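Local coordinates for protein shikimate dehydrogenase (Thermotoga maritima, PDB 3U62) that probably catalyses the reversible NADPH-linked reduction of 3-dehydroshikimate to shikimate on the pathway to chorismate and the aromatic amino acids, at residues Glu21-Lys24 with Asn29-Tyr32; Gly33-Pro38 with Ile46-Glu51; Ser41-Ile46 with Met67-Pro72; Val196-Val199 with Asp203-Leu206. All coordinates share one frame; numbering follows the deposited sequence.

Interaction 1: residues Glu21-Lys24 with Asn29-Tyr32; sequences EYFK and NHSY
Phe23, on helix 15-26, and His30, on the way into strand 31-36, show how one aromatic ring can gather both a backbone and a neighbouring side chain around it. On the helical side the contact is made by Phe23 alone. The CB of His30 sits squarely over the face of the Phe23 ring, 3.5 Å from its centroid and only 4° off the normal, a nearly ideal CH-pi contact. From that CB the imidazole rises steeply to the phenyl plane, turning its edge to the Phe23 face in a T-shaped pair; the ring planes are 77° apart, and His30 CD2 is the ring atom that comes near, 4.1 Å from Phe23 CE2. At the rim of the phenyl ring the backbone takes over, with Phe23 CD1 lying 3.3 Å from the carbonyl O of His30. Both aromatic groups have CG anti to their own carbonyl carbon (chi1 -64° for Phe23), which swings the phenyl ring across to the start of the strand. Tyr32 adds a smaller contribution through its CB, 4.2 Å from Phe23 CE1, while its phenol runs off to stack on Tyr19 and bond Asn57 through OH. The polar end of His30 is likewise engaged elsewhere, with ND1 bonded to the backbone N of Met1. Phe23 also packs on Phe3 of strand 2-7, so the contact closes the return of the beta-alpha-beta unit made of strand 2-7, helix 15-26 and strand 31-36, with helix 241-248 against Tyr22 nearby.

Interaction 2: residues Gly33-Pro38 with Ile46-Glu51; sequences GMEEIP and IRRILE
Strand 31-36 packs beside helix 42-52 through side chains alone, Glu35 and Ile49 bringing their CA atoms to 8.5 Å with no backbone hydrogen bond between the segments. Polar and apolar contacts lie side by side here. The carboxylate of Glu35 meets the guanidinium edge of Arg48 in a salt bridge: NH2 of Arg48 gives a nearly straight bond to OE1 of Glu35 (2.8 Å, 173°), and NH1 adds a weak one to OE2. The acceptor lies in the guanidinium plane, yet the donor meets OE1 from well above the carboxylate plane, and the two flat groups are turned 64° apart. Ile49 runs alongside, its CD1 3.5 Å from Glu35 CG and lying over one face of the Arg48 guanidinium, towards its rim. Ile37 CD1 reaches Ile49 CG1 tip to tip at 4.0 Å. Glu35 OE2 is also bonded to the hydroxyl of Tyr53, and Arg48 NH1 to Glu52. The chemistry therefore implies a small charge network at the margin of an apolar layer, in which the second partners limit the rotation of both charged groups and the nearby guanidinium probably favours an ionised Glu35.

Interaction 3: residues Ser41-Ile46 with Met67-Pro72; sequences SFDTEI and MRYVEP
Tyr69 lies against the first turn of helix 42-52, and three helix residues, Phe42, Asp43 and Ile46, each meet it in a different way. The aromatic contact is an offset edge-to-face pair in which the edge of Phe42 is directed at the face of Tyr69. The centroids are 5.7 Å apart with the planes at 64°, and the nearest atoms, Phe42 CE2 and Tyr69 CE1, approach to 3.6 Å, the two side chains running antiparallel past one another. The CH-pi contact comes from Ile46, whose CG2 methyl stands over the middle of the Tyr69 ring, 3.6 Å from its centroid and 11° off the normal. That methyl is placed there by the chi1 of Ile46 (-168°), which sends CG1 anti to the backbone N and tucks CG2 between N and the carbonyl carbon. The polar contact is a short hydrogen bond: Tyr69 OH donates to OD2 of Asp43 at 2.6 Å, reaching it on the anti side and close to the carboxylate plane. The same OD2 forms a salt bridge with Arg47, one turn along the helix, so a single oxygen serves both a hydroxyl and a guanidinium. Packing and hydrogen bonding thus settle both the tilt and the reach of the phenol. Phe42 also meets His62, Arg65 and Val66, and its side chain is about 9 Å from that of Lys63, the predicted proton acceptor. The contact ties the start of helix 42-52 to the segment leading into edge strand 71-72 of the mixed sheet, within the alpha/beta substrate-binding domain of shikimate dehydrogenases.

Interaction 4: residues Val196-Val199 with Asp203-Leu206; sequences VYDV and DTPL
The chain leaving strand 195-198 turns back so that Thr204 and Leu206 meet Asp198 and Val196, a compact case of a strand and the helix after it being tied together. Asp203 comes first, but its side chain sets out away from the strand and its carboxylate is paired with Arg211 and Lys220. Thr204 makes the polar link: its OG1 donates a hydrogen bond of 2.7 Å to OD2 of Asp198, the two side chains arriving from opposite directions and the hydroxyl lying 36° out of the carboxylate plane. The methyl follows alongside, with Thr204 CG2 3.5 Å from the same OD2. Thr204 is the N-cap of helix 205-213; with chi1 at 57°, its OG1 lies between the backbone N and the carbonyl carbon, and from there it also accepts a weak bond from Val207 N. The buried carboxylate has a second hold, since OD1 of Asp198 is bonded to Ile200 N in the intervening turn. Pro205 then opens the helix. Leu206 brings the apolar part: its CG is 3.8 Å from Val196 CG1, and its CD2 passes 3.9 Å from Asp198 OD2, so the leucine flanks the carboxylate as well as packing on the valine. Val199, just past the strand, is a predicted NADP(+) contact. Helix 205-213 thereby lies over the parallel sheet, Leu206 also touching Leu170 and Asn172 of strand 169-172, within the beta-alpha-beta unit that continues into strand 217-219 beside strand 195-198.

Overall arrangement
Interactions 1, 2 and 3 all belong to the substrate-binding domain and its mixed sheet, whereas interaction 4 lies in the Rossmann-type nucleotide-binding part, its centre about 30 Å from those of interactions 1 and 2. Strand 31-36 runs from interaction 1 into interaction 2, and helix 42-52 carries interactions 2 and 3, whose centres are about 9 Å apart; they share Ile46 and touch where Ile37 CG2 packs on Phe42 CA at 3.8 Å. The predicted shikimate site is approached most closely by interaction 1, where the side chain of Tyr32 is about 4 Å from that of Ser15 and about 6 Å from a bound sulfate, probably from the crystallisation liquor, while interaction 4 contains a predicted NADP(+) contact.

Interaction 1: residues Glu21-Lys24 with Asn29-Tyr32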
# COMPACT_ATOMS: atom_id res chain seq x y z
N GLU A 21 2.42 -11.27 17.78
CA GLU A 21 2.96 -12.63 17.73
C GLU A 21 4.46 -12.58 17.49
O GLU A 21 5.22 -13.34 18.10
CB GLU A 21 2.27 -13.46 16.64
CG GLU A 21 2.67 -14.94 16.63
CD GLU A 21 2.11 -15.73 15.44
OE1 GLU A 21 1.52 -15.12 14.52
OE2 GLU A 21 2.26 -16.97 15.44
N TYR A 22 4.88 -11.68 16.60
CA TYR A 22 6.29 -11.47 16.28
C TYR A 22 7.09 -11.03 17.51
O TYR A 22 8.15 -11.60 17.79
CB TYR A 22 6.43 -10.45 15.14
CG TYR A 22 7.83 -9.93 14.95
CD1 TYR A 22 8.75 -10.62 14.17
CD2 TYR A 22 8.24 -8.73 15.55
CE1 TYR A 22 10.04 -10.14 13.99
CE2 TYR A 22 9.52 -8.25 15.38
CZ TYR A 22 10.42 -8.96 14.60
OH TYR A 22 11.70 -8.48 14.42
N PHE A 23 6.58 -10.03 18.23
CA PHE A 23 7.24 -9.55 19.44
C PHE A 23 7.38 -10.65 20.49
O PHE A 23 8.44 -10.79 21.10
CB PHE A 23 6.51 -8.34 20.05
CG PHE A 23 6.51 -7.11 19.17
CD1 PHE A 23 5.39 -6.28 19.13
CD2 PHE A 23 7.62 -6.78 18.39
CE1 PHE A 23 5.38 -5.14 18.33
CE2 PHE A 23 7.60 -5.65 17.58
CZ PHE A 23 6.48 -4.82 17.55
N LYS A 24 6.31 -11.42 20.68
CA LYS A 24 6.31 -12.51 21.65
C LYS A 24 7.31 -13.60 21.29
O LYS A 24 8.06 -14.07 22.15
CB LYS A 24 4.90 -13.11 21.82
CG LYS A 24 4.79 -14.08 23.00
CD LYS A 24 3.39 -14.67 23.11
CE LYS A 24 3.35 -15.78 24.16
NZ LYS A 24 1.96 -16.28 24.38
N ASN A 29 9.47 -6.95 24.45
CA ASN A 29 8.41 -6.41 25.30
C ASN A 29 7.49 -5.41 24.59
O ASN A 29 6.62 -4.81 25.22
CB ASN A 29 9.00 -5.79 26.58
CG ASN A 29 9.39 -6.83 27.62
OD1 ASN A 29 9.91 -6.49 28.68
ND2 ASN A 29 9.15 -8.11 27.32
N HIS A 30 7.69 -5.27 23.29
CA HIS A 30 6.91 -4.31 22.49
C HIS A 30 5.47 -4.76 22.29
O HIS A 30 5.15 -5.95 22.39
CB HIS A 30 7.59 -4.06 21.14
CG HIS A 30 9.06 -3.81 21.24
ND1 HIS A 30 9.59 -2.85 22.07
CD2 HIS A 30 10.11 -4.41 20.62
CE1 HIS A 30 10.91 -2.86 21.96
NE2 HIS A 30 11.25 -3.80 21.09
N SER A 31 4.60 -3.79 22.01
CA SER A 31 3.18 -4.03 21.79
C SER A 31 2.69 -3.29 20.55
O SER A 31 3.26 -2.26 20.17
CB SER A 31 2.37 -3.61 23.01
OG SER A 31 2.57 -2.23 23.31
N TYR A 32 1.65 -3.82 19.93
CA TYR A 32 1.06 -3.21 18.74
C TYR A 32 -0.46 -3.17 18.88
O TYR A 32 -1.11 -4.21 19.05
CB TYR A 32 1.46 -4.00 17.49
CG TYR A 32 1.26 -3.29 16.16
CD1 TYR A 32 2.34 -2.80 15.44
CD2 TYR A 32 -0.02 -3.12 15.63
CE1 TYR A 32 2.16 -2.15 14.22
CE2 TYR A 32 -0.21 -2.48 14.41
CZ TYR A 32 0.88 -2.00 13.71
OH TYR A 32 0.69 -1.36 12.51

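Interaction 2: residues Gly33-Pro38 with Ile46-Glu51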
# COMPACT_ATOMS: atom_id res chain seq x y z
N GLY A 33 -1.02 -1.96 18.81
CA GLY A 33 -2.46 -1.76 18.96
C GLY A 33 -3.15 -1.22 17.72
O GLY A 33 -2.67 -1.41 16.60
N MET A 34 -4.28 -0.56 17.94
CA MET A 34 -5.08 0.00 16.85
C MET A 34 -5.88 1.20 17.32
O MET A 34 -6.41 1.21 18.44
CB MET A 34 -6.02 -1.06 16.26
CG MET A 34 -6.96 -1.73 17.27
SD MET A 34 -8.32 -2.63 16.51
CE MET A 34 -7.42 -3.86 15.56
N GLU A 35 -5.96 2.22 16.47
CA GLU A 35 -6.70 3.44 16.78
C GLU A 35 -7.52 3.84 15.56
O GLU A 35 -6.98 4.40 14.59
CB GLU A 35 -5.74 4.57 17.19
CG GLU A 35 -4.80 4.24 18.36
CD GLU A 35 -5.40 4.51 19.73
OE1 GLU A 35 -6.60 4.85 19.82
OE2 GLU A 35 -4.66 4.39 20.74
N GLU A 36 -8.82 3.55 15.60
CA GLU A 36 -9.72 3.91 14.51
C GLU A 36 -10.22 5.34 14.71
O GLU A 36 -11.15 5.59 15.49
CB GLU A 36 -10.88 2.92 14.39
CG GLU A 36 -11.57 2.95 13.04
CD GLU A 36 -12.55 1.80 12.87
OE1 GLU A 36 -13.70 1.91 13.37
OE2 GLU A 36 -12.19 0.79 12.24
N ILE A 37 -9.58 6.27 14.01
CA ILE A 37 -9.84 7.70 14.18
C ILE A 37 -10.56 8.25 12.95
O ILE A 37 -10.04 8.16 11.84
CB ILE A 37 -8.51 8.48 14.39
CG1 ILE A 37 -7.68 7.84 15.50
CG2 ILE A 37 -8.80 9.95 14.69
CD1 ILE A 37 -6.20 8.22 15.49
N PRO A 38 -11.77 8.80 13.14
CA PRO A 38 -12.45 9.45 12.02
C PRO A 38 -11.73 10.73 11.59
O PRO A 38 -11.12 11.40 12.43
CB PRO A 38 -13.84 9.76 12.58
CG PRO A 38 -13.66 9.82 14.05
CD PRO A 38 -12.59 8.83 14.37
N ILE A 46 -4.68 12.86 17.03
CA ILE A 46 -3.31 12.53 16.63
C ILE A 46 -2.27 13.00 17.65
O ILE A 46 -1.21 12.39 17.79
CB ILE A 46 -2.95 13.04 15.19
CG1 ILE A 46 -1.63 12.42 14.68
CG2 ILE A 46 -2.87 14.56 15.13
CD1 ILE A 46 -1.69 10.91 14.44
N ARG A 47 -2.58 14.07 18.38
CA ARG A 47 -1.68 14.60 19.40
C ARG A 47 -1.52 13.61 20.56
O ARG A 47 -0.42 13.46 21.10
CB ARG A 47 -2.16 15.97 19.88
CG ARG A 47 -2.14 17.02 18.78
CD ARG A 47 -2.91 18.28 19.13
NE ARG A 47 -3.23 19.06 17.93
CZ ARG A 47 -2.45 20.01 17.41
NH1 ARG A 47 -1.29 20.33 17.99
NH2 ARG A 47 -2.83 20.65 16.31
N ARG A 48 -2.61 12.94 20.92
CA ARG A 48 -2.61 11.87 21.91
C ARG A 48 -1.75 10.68 21.44
O ARG A 48 -0.96 10.13 22.22
CB ARG A 48 -4.05 11.41 22.18
CG ARG A 48 -4.19 10.27 23.18
CD ARG A 48 -5.64 9.82 23.33
NE ARG A 48 -6.19 9.22 22.11
CZ ARG A 48 -6.10 7.94 21.79
NH1 ARG A 48 -5.47 7.08 22.59
NH2 ARG A 48 -6.64 7.50 20.65
N ILE A 49 -1.92 10.31 20.17
CA ILE A 49 -1.17 9.21 19.55
C ILE A 49 0.34 9.48 19.58
O ILE A 49 1.13 8.59 19.91
CB ILE A 49 -1.63 8.97 18.08
CG1 ILE A 49 -3.13 8.61 18.01
CG2 ILE A 49 -0.76 7.89 17.38
CD1 ILE A 49 -3.54 7.42 18.87
N LEU A 50 0.72 10.71 19.24
CA LEU A 50 2.13 11.11 19.21
C LEU A 50 2.78 11.06 20.59
O LEU A 50 4.00 10.86 20.70
CB LEU A 50 2.29 12.51 18.60
CG LEU A 50 1.99 12.67 17.10
CD1 LEU A 50 1.82 14.13 16.74
CD2 LEU A 50 3.07 12.02 16.24
N GLU A 51 1.98 11.23 21.64
CA GLU A 51 2.48 11.20 23.00
C GLU A 51 2.50 9.79 23.60
O GLU A 51 3.34 9.48 24.44
CB GLU A 51 1.67 12.13 23.90
CG GLU A 51 1.87 13.61 23.60
CD GLU A 51 1.16 14.52 24.59
OE1 GLU A 51 1.01 14.13 25.77
OE2 GLU A 51 0.77 15.64 24.19

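Interaction 3: residues Ser41-Ile46 with Met67-Pro72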
# COMPACT_ATOMS: atom_id res chain seq x y z
N SER A 41 -12.02 13.89 13.62
CA SER A 41 -11.42 13.88 14.95
C SER A 41 -9.89 13.84 14.92
O SER A 41 -9.25 13.90 15.98
CB SER A 41 -11.95 12.70 15.77
OG SER A 41 -13.36 12.76 15.90
N PHE A 42 -9.32 13.75 13.73
CA PHE A 42 -7.88 13.52 13.57
C PHE A 42 -6.98 14.56 14.24
O PHE A 42 -6.07 14.20 14.98
CB PHE A 42 -7.50 13.36 12.10
CG PHE A 42 -6.08 12.90 11.89
CD1 PHE A 42 -5.78 11.54 11.83
CD2 PHE A 42 -5.04 13.82 11.74
CE1 PHE A 42 -4.47 11.10 11.64
CE2 PHE A 42 -3.73 13.39 11.54
CZ PHE A 42 -3.45 12.03 11.49
N ASP A 43 -7.23 15.84 13.97
CA ASP A 43 -6.35 16.92 14.44
C ASP A 43 -6.17 16.92 15.96
O ASP A 43 -5.09 17.21 16.47
CB ASP A 43 -6.85 18.29 13.96
CG ASP A 43 -6.05 19.44 14.54
OD1 ASP A 43 -6.67 20.30 15.21
OD2 ASP A 43 -4.82 19.49 14.35
N THR A 44 -7.24 16.58 16.68
CA THR A 44 -7.20 16.50 18.13
C THR A 44 -6.61 15.16 18.60
O THR A 44 -5.77 15.13 19.49
CB THR A 44 -8.60 16.73 18.74
OG1 THR A 44 -9.11 18.00 18.29
CG2 THR A 44 -8.53 16.74 20.25
N GLU A 45 -7.06 14.06 17.98
CA GLU A 45 -6.69 12.71 18.43
C GLU A 45 -5.27 12.26 18.06
O GLU A 45 -4.73 11.37 18.72
CB GLU A 45 -7.73 11.67 17.98
CG GLU A 45 -9.15 11.90 18.52
CD GLU A 45 -9.22 11.94 20.05
OE1 GLU A 45 -8.60 11.08 20.71
OE2 GLU A 45 -9.92 12.83 20.59
N ILE A 46 -4.68 12.86 17.03
CA ILE A 46 -3.31 12.53 16.63
C ILE A 46 -2.27 13.00 17.65
O ILE A 46 -1.21 12.39 17.79
CB ILE A 46 -2.95 13.04 15.19
CG1 ILE A 46 -1.63 12.42 14.68
CG2 ILE A 46 -2.87 14.56 15.13
CD1 ILE A 46 -1.69 10.91 14.44
N MET A 67 1.28 13.77 7.75
CA MET A 67 2.53 14.44 7.37
C MET A 67 2.76 15.77 8.07
O MET A 67 3.90 16.12 8.38
CB MET A 67 2.57 14.66 5.86
CG MET A 67 2.59 13.38 5.05
SD MET A 67 2.85 13.73 3.31
CE MET A 67 4.62 14.12 3.31
N ARG A 68 1.67 16.50 8.33
CA ARG A 68 1.73 17.79 9.00
C ARG A 68 2.24 17.67 10.44
O ARG A 68 2.76 18.64 11.00
CB ARG A 68 0.36 18.47 8.97
CG ARG A 68 0.38 19.94 9.38
CD ARG A 68 -1.01 20.50 9.65
NE ARG A 68 -0.97 21.96 9.71
CZ ARG A 68 -1.96 22.74 10.13
NH1 ARG A 68 -3.11 22.22 10.55
NH2 ARG A 68 -1.80 24.06 10.14
N TYR A 69 2.12 16.48 11.02
CA TYR A 69 2.40 16.28 12.44
C TYR A 69 3.74 15.61 12.72
O TYR A 69 4.11 15.42 13.88
CB TYR A 69 1.25 15.51 13.10
CG TYR A 69 -0.09 16.19 12.93
CD1 TYR A 69 -0.89 15.93 11.82
CD2 TYR A 69 -0.55 17.11 13.87
CE1 TYR A 69 -2.12 16.56 11.65
CE2 TYR A 69 -1.78 17.75 13.72
CZ TYR A 69 -2.55 17.47 12.60
OH TYR A 69 -3.77 18.09 12.43
N VAL A 70 4.46 15.26 11.66
CA VAL A 70 5.78 14.63 11.77
C VAL A 70 6.77 15.28 10.81
O VAL A 70 6.40 16.17 10.03
CB VAL A 70 5.72 13.09 11.52
CG1 VAL A 70 4.90 12.38 12.60
CG2 VAL A 70 5.19 12.78 10.12
N GLU A 71 8.03 14.86 10.87
CA GLU A 71 9.05 15.29 9.92
C GLU A 71 9.25 14.19 8.88
O GLU A 71 9.91 13.18 9.17
CB GLU A 71 10.36 15.62 10.64
CG GLU A 71 11.47 16.15 9.74
CD GLU A 71 12.75 16.42 10.50
OE1 GLU A 71 12.85 17.48 11.14
OE2 GLU A 71 13.66 15.56 10.45
N PRO A 72 8.68 14.36 7.68
CA PRO A 72 8.74 13.30 6.67
C PRO A 72 10.10 13.19 5.99
O PRO A 72 10.81 14.19 5.85
CB PRO A 72 7.67 13.71 5.66
CG PRO A 72 7.58 15.18 5.78
CD PRO A 72 7.90 15.52 7.20

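Interaction 4: residues Val196-Val199 with Asp203-Leu206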
# COMPACT_ATOMS: atom_id res chain seq x y z
N VAL A 196 -1.22 -8.53 -13.24
CA VAL A 196 -2.34 -7.95 -12.50
C VAL A 196 -1.93 -7.90 -11.03
O VAL A 196 -1.65 -8.93 -10.41
CB VAL A 196 -3.66 -8.75 -12.69
CG1 VAL A 196 -4.73 -8.28 -11.71
CG2 VAL A 196 -4.16 -8.62 -14.13
N TYR A 197 -1.88 -6.69 -10.49
CA TYR A 197 -1.40 -6.44 -9.14
C TYR A 197 -2.49 -5.73 -8.35
O TYR A 197 -3.02 -4.72 -8.80
CB TYR A 197 -0.13 -5.59 -9.22
CG TYR A 197 0.68 -5.48 -7.94
CD1 TYR A 197 1.94 -6.08 -7.84
CD2 TYR A 197 0.22 -4.74 -6.85
CE1 TYR A 197 2.70 -5.97 -6.68
CE2 TYR A 197 0.98 -4.62 -5.69
CZ TYR A 197 2.22 -5.24 -5.61
OH TYR A 197 2.96 -5.13 -4.46
N ASP A 198 -2.82 -6.28 -7.19
CA ASP A 198 -3.83 -5.68 -6.33
C ASP A 198 -3.22 -5.46 -4.95
O ASP A 198 -2.68 -6.38 -4.35
CB ASP A 198 -5.06 -6.60 -6.24
CG ASP A 198 -6.33 -5.85 -5.85
OD1 ASP A 198 -6.26 -4.88 -5.07
OD2 ASP A 198 -7.41 -6.25 -6.33
N VAL A 199 -3.31 -4.23 -4.45
CA VAL A 199 -2.77 -3.90 -3.13
C VAL A 199 -3.61 -4.51 -2.01
O VAL A 199 -3.15 -4.60 -0.87
CB VAL A 199 -2.60 -2.37 -2.90
CG1 VAL A 199 -1.70 -1.75 -3.97
CG2 VAL A 199 -3.96 -1.66 -2.84
N ASP A 203 -8.13 -12.18 -1.84
CA ASP A 203 -8.70 -12.35 -3.17
C ASP A 203 -9.80 -11.33 -3.46
O ASP A 203 -10.74 -11.16 -2.67
CB ASP A 203 -9.26 -13.76 -3.36
CG ASP A 203 -8.19 -14.79 -3.67
OD1 ASP A 203 -7.00 -14.44 -3.76
OD2 ASP A 203 -8.56 -15.98 -3.84
N THR A 204 -9.66 -10.64 -4.58
CA THR A 204 -10.66 -9.71 -5.07
C THR A 204 -11.21 -10.25 -6.38
O THR A 204 -10.59 -11.12 -7.00
CB THR A 204 -10.05 -8.31 -5.32
OG1 THR A 204 -8.96 -8.42 -6.25
CG2 THR A 204 -9.54 -7.71 -4.02
N PRO A 205 -12.39 -9.75 -6.82
CA PRO A 205 -12.89 -10.13 -8.14
C PRO A 205 -11.87 -9.93 -9.26
O PRO A 205 -11.80 -10.75 -10.17
CB PRO A 205 -14.09 -9.20 -8.32
CG PRO A 205 -14.60 -8.98 -6.94
CD PRO A 205 -13.36 -8.92 -6.08
N LEU A 206 -11.08 -8.85 -9.18
CA LEU A 206 -10.02 -8.59 -10.16
C LEU A 206 -8.99 -9.71 -10.22
O LEU A 206 -8.64 -10.19 -11.30
CB LEU A 206 -9.34 -7.24 -9.87
CG LEU A 206 -8.13 -6.84 -10.73
CD1 LEU A 206 -8.52 -6.59 -12.18
CD2 LEU A 206 -7.44 -5.62 -10.15